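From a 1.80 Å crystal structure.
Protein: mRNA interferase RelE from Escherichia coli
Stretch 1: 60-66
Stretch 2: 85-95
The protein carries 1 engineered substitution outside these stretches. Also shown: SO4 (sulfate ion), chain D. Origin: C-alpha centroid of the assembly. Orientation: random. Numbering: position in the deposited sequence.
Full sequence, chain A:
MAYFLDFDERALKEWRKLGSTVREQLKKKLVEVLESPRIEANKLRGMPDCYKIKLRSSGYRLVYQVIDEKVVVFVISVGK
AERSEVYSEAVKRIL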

# COMPACT_ATOMS: atom_id res chain seq x y z
N TYR A 60 -8.57 -2.10 7.03
CA TYR A 60 -7.73 -1.17 6.31
C TYR A 60 -6.79 -1.89 5.36
O TYR A 60 -6.46 -3.06 5.57
CB TYR A 60 -6.93 -0.32 7.30
CG TYR A 60 -7.71 0.87 7.80
CD1 TYR A 60 -8.61 0.75 8.85
CD2 TYR A 60 -7.57 2.11 7.20
CE1 TYR A 60 -9.34 1.84 9.29
CE2 TYR A 60 -8.28 3.21 7.63
CZ TYR A 60 -9.17 3.07 8.68
OH TYR A 60 -9.88 4.16 9.12
N ARG A 61 -6.38 -1.20 4.30
CA ARG A 61 -5.52 -1.77 3.26
C ARG A 61 -4.49 -0.76 2.84
O ARG A 61 -4.74 0.44 2.86
CB ARG A 61 -6.36 -2.13 2.04
CG ARG A 61 -7.50 -3.09 2.29
CD ARG A 61 -6.99 -4.48 2.64
NE ARG A 61 -8.09 -5.42 2.81
CZ ARG A 61 -8.65 -5.71 3.98
NH1 ARG A 61 -8.21 -5.14 5.10
NH2 ARG A 61 -9.64 -6.59 4.04
N LEU A 62 -3.32 -1.24 2.43
CA LEU A 62 -2.33 -0.37 1.82
C LEU A 62 -2.07 -0.88 0.41
O LEU A 62 -1.87 -2.08 0.20
CB LEU A 62 -1.03 -0.32 2.66
CG LEU A 62 0.07 0.61 2.16
CD1 LEU A 62 0.86 1.21 3.33
CD2 LEU A 62 1.05 -0.07 1.18
N VAL A 63 -2.08 0.02 -0.56
CA VAL A 63 -1.77 -0.35 -1.92
C VAL A 63 -0.45 0.29 -2.35
O VAL A 63 -0.23 1.48 -2.15
CB VAL A 63 -2.89 0.07 -2.90
CG1 VAL A 63 -2.53 -0.32 -4.32
CG2 VAL A 63 -4.22 -0.58 -2.48
N TYR A 64 0.44 -0.50 -2.95
CA TYR A 64 1.71 0.05 -3.38
C TYR A 64 2.09 -0.41 -4.77
O TYR A 64 1.66 -1.47 -5.22
CB TYR A 64 2.84 -0.30 -2.39
CG TYR A 64 3.14 -1.78 -2.22
CD1 TYR A 64 4.06 -2.44 -3.04
CD2 TYR A 64 2.52 -2.52 -1.21
CE1 TYR A 64 4.33 -3.80 -2.87
CE2 TYR A 64 2.80 -3.87 -1.03
CZ TYR A 64 3.69 -4.51 -1.87
OH TYR A 64 3.95 -5.85 -1.67
N GLN A 65 2.90 0.41 -5.44
CA GLN A 65 3.41 0.10 -6.77
C GLN A 65 4.90 -0.20 -6.65
O GLN A 65 5.64 0.53 -6.00
CB GLN A 65 3.21 1.33 -7.66
CG GLN A 65 3.67 1.17 -9.09
CD GLN A 65 3.52 2.46 -9.89
OE1 GLN A 65 3.85 3.54 -9.41
NE2 GLN A 65 3.01 2.34 -11.09
N VAL A 66 5.36 -1.29 -7.27
CA VAL A 66 6.81 -1.54 -7.29
C VAL A 66 7.45 -0.92 -8.52
O VAL A 66 7.04 -1.18 -9.64
CB VAL A 66 7.10 -3.03 -7.24
CG1 VAL A 66 8.60 -3.27 -7.35
CG2 VAL A 66 6.55 -3.62 -5.95
N GLU A 85 -13.13 1.34 -1.78
CA GLU A 85 -12.68 2.73 -1.73
C GLU A 85 -11.17 2.81 -1.95
O GLU A 85 -10.70 3.59 -2.78
CB GLU A 85 -13.01 3.36 -0.37
CG GLU A 85 -14.49 3.46 -0.05
CD GLU A 85 -14.75 3.85 1.40
OE1 GLU A 85 -15.43 3.08 2.11
OE2 GLU A 85 -14.26 4.92 1.82
N VAL A 86 -10.42 2.00 -1.20
CA VAL A 86 -8.96 2.11 -1.20
C VAL A 86 -8.41 1.78 -2.59
O VAL A 86 -7.42 2.36 -3.04
CB VAL A 86 -8.32 1.22 -0.10
CG1 VAL A 86 -8.64 -0.25 -0.32
CG2 VAL A 86 -6.80 1.45 -0.02
N TYR A 87 -9.09 0.87 -3.28
CA TYR A 87 -8.65 0.39 -4.59
C TYR A 87 -8.99 1.35 -5.73
O TYR A 87 -8.18 1.56 -6.63
CB TYR A 87 -9.22 -1.01 -4.85
CG TYR A 87 -8.75 -2.02 -3.83
CD1 TYR A 87 -7.40 -2.33 -3.71
CD2 TYR A 87 -9.65 -2.64 -2.97
CE1 TYR A 87 -6.96 -3.24 -2.78
CE2 TYR A 87 -9.21 -3.56 -2.03
CZ TYR A 87 -7.87 -3.86 -1.94
OH TYR A 87 -7.42 -4.77 -1.01
N SER A 88 -10.18 1.94 -5.69
CA SER A 88 -10.55 2.91 -6.72
C SER A 88 -9.69 4.17 -6.60
O SER A 88 -9.31 4.76 -7.61
CB SER A 88 -12.04 3.24 -6.65
OG SER A 88 -12.82 2.14 -7.08
N GLU A 89 -9.36 4.56 -5.38
CA GLU A 89 -8.47 5.70 -5.17
C GLU A 89 -7.07 5.42 -5.72
O GLU A 89 -6.44 6.29 -6.33
CB GLU A 89 -8.37 6.07 -3.69
CG GLU A 89 -9.30 7.20 -3.28
CD GLU A 89 -9.12 8.44 -4.13
OE1 GLU A 89 -10.14 8.99 -4.60
OE2 GLU A 89 -7.97 8.88 -4.33
N ALA A 90 -6.59 4.20 -5.51
CA ALA A 90 -5.28 3.82 -6.02
C ALA A 90 -5.23 3.94 -7.55
O ALA A 90 -4.27 4.48 -8.11
CB ALA A 90 -4.91 2.41 -5.58
N VAL A 91 -6.27 3.45 -8.22
CA VAL A 91 -6.30 3.53 -9.68
C VAL A 91 -6.33 4.99 -10.12
O VAL A 91 -5.57 5.40 -11.00
CB VAL A 91 -7.54 2.82 -10.29
CG1 VAL A 91 -7.51 2.95 -11.79
CG2 VAL A 91 -7.57 1.36 -9.89
N LYS A 92 -7.20 5.77 -9.48
CA LYS A 92 -7.32 7.19 -9.75
C LYS A 92 -5.99 7.95 -9.60
O LYS A 92 -5.67 8.81 -10.42
CB LYS A 92 -8.38 7.78 -8.81
CG LYS A 92 -8.92 9.14 -9.20
CD LYS A 92 -10.27 9.37 -8.53
CE LYS A 92 -10.86 10.73 -8.87
NZ LYS A 92 -10.25 11.82 -8.07
N ARG A 93 -5.21 7.63 -8.58
CA ARG A 93 -3.97 8.35 -8.33
C ARG A 93 -2.82 7.94 -9.25
O ARG A 93 -1.84 8.66 -9.39
CB ARG A 93 -3.54 8.19 -6.86
CG ARG A 93 -4.50 8.86 -5.89
CD ARG A 93 -4.12 8.59 -4.43
NE ARG A 93 -5.18 9.05 -3.54
CZ ARG A 93 -5.23 8.79 -2.24
NH1 ARG A 93 -4.27 8.07 -1.67
NH2 ARG A 93 -6.24 9.25 -1.51
N ILE A 94 -2.94 6.77 -9.86
CA ILE A 94 -1.95 6.27 -10.81
C ILE A 94 -2.17 6.85 -12.21
O ILE A 94 -1.22 7.09 -12.95
CB ILE A 94 -1.96 4.72 -10.86
CG1 ILE A 94 -1.41 4.16 -9.55
CG2 ILE A 94 -1.12 4.19 -12.01
CD1 ILE A 94 0.01 4.60 -9.26
N LEU A 95 -3.44 7.11 -12.55
CA LEU A 95 -3.80 7.63 -13.88
C LEU A 95 -3.36 9.07 -14.14
O LEU A 95 -3.20 9.88 -13.22
CB LEU A 95 -5.31 7.51 -14.09
CG LEU A 95 -5.91 6.14 -14.42
CD1 LEU A 95 -7.43 6.23 -14.40
CD2 LEU A 95 -5.44 5.67 -15.79
OXT LEU A 95 -3.18 9.46 -15.30
S SO4 D . -9.94 -7.19 0.08
O1 SO4 D . -9.38 -8.50 -0.26
O2 SO4 D . -10.69 -6.67 -1.06
O3 SO4 D . -10.82 -7.32 1.24
O4 SO4 D . -8.85 -6.27 0.40

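The C-terminal helix of RelE (85-94) lies along strand 60-66, the two running in nearly the same direction at 21°, with axes 8.8 Å apart at their closest. Strand alternation sets the pattern: Arg61, Val63 and Gln65 point their CA-to-CB bonds toward the helix, whereas Tyr60, Leu62 and Tyr64 point away and touch nothing on it. The helix answers with Val86, Ala90 and Ile94, spaced one turn apart, so that a single stripe of the helix follows every second strand residue. The two backbones are nearest at Arg61-Val86 and Val63-Ala90, 6.8 Å between CA atoms in each pair, and lie wider apart at Gln65-Ile94, 9.1 Å.

Apolar packing centres on Val63. Val63 CG1 meets Ala90 CB at 3.8 Å. Val63 CG2 lies 3.8 Å from Tyr87 CD1, approaching the ring obliquely, and 4.1 Å from Val86 CG2. Val86 also packs against Arg61: its CG2 is 3.7 Å from the backbone atom Arg61 O, and its CG1 is 3.8 Å from Arg61 CB. At the far end the contact thins to the extended Gln65 side chain, whose OE1 comes within 4.0 Å of Ile94 CD1, a van der Waals approach to a carbon that cannot donate a conventional hydrogen bond.

No hydrogen bond or salt bridge joins strand to helix directly; the polar link runs through a sulfate ion, probably from the crystallisation liquor. Tyr87 starts sideways to the strand, but its ring carries the hydroxyl nearer, to 3.7 Å between Tyr87 OH and Arg61 CD. Both residues then converge on one sulfate oxygen: Tyr87 OH donates to SO4 O4 at 2.5 Å, and Arg61 NE donates to the same O4 at 2.7 Å. Arg61 NH2 adds a longer bond to SO4 O3, 3.1 Å. The oxygen O4 lies near the planes of both the guanidinium and the Tyr87 ring, at the edge of each.

Further hydrogen bonds lie within each stretch. Arg61 NH1 donates to the backbone atom Tyr60 O at 2.8 Å, so the guanidinium is held by its own strand as well as by the anion. On the helix, backbone bonds such as Ala90 N to Val86 O (3.2 Å) and Ile94 N to Ala90 O (3.2 Å) link successive members of the contacting stripe. Outside the contact, Arg93 NE and Glu89 OE2 form a salt bridge at 2.9 Å, its hydrogen bond weak at 125°.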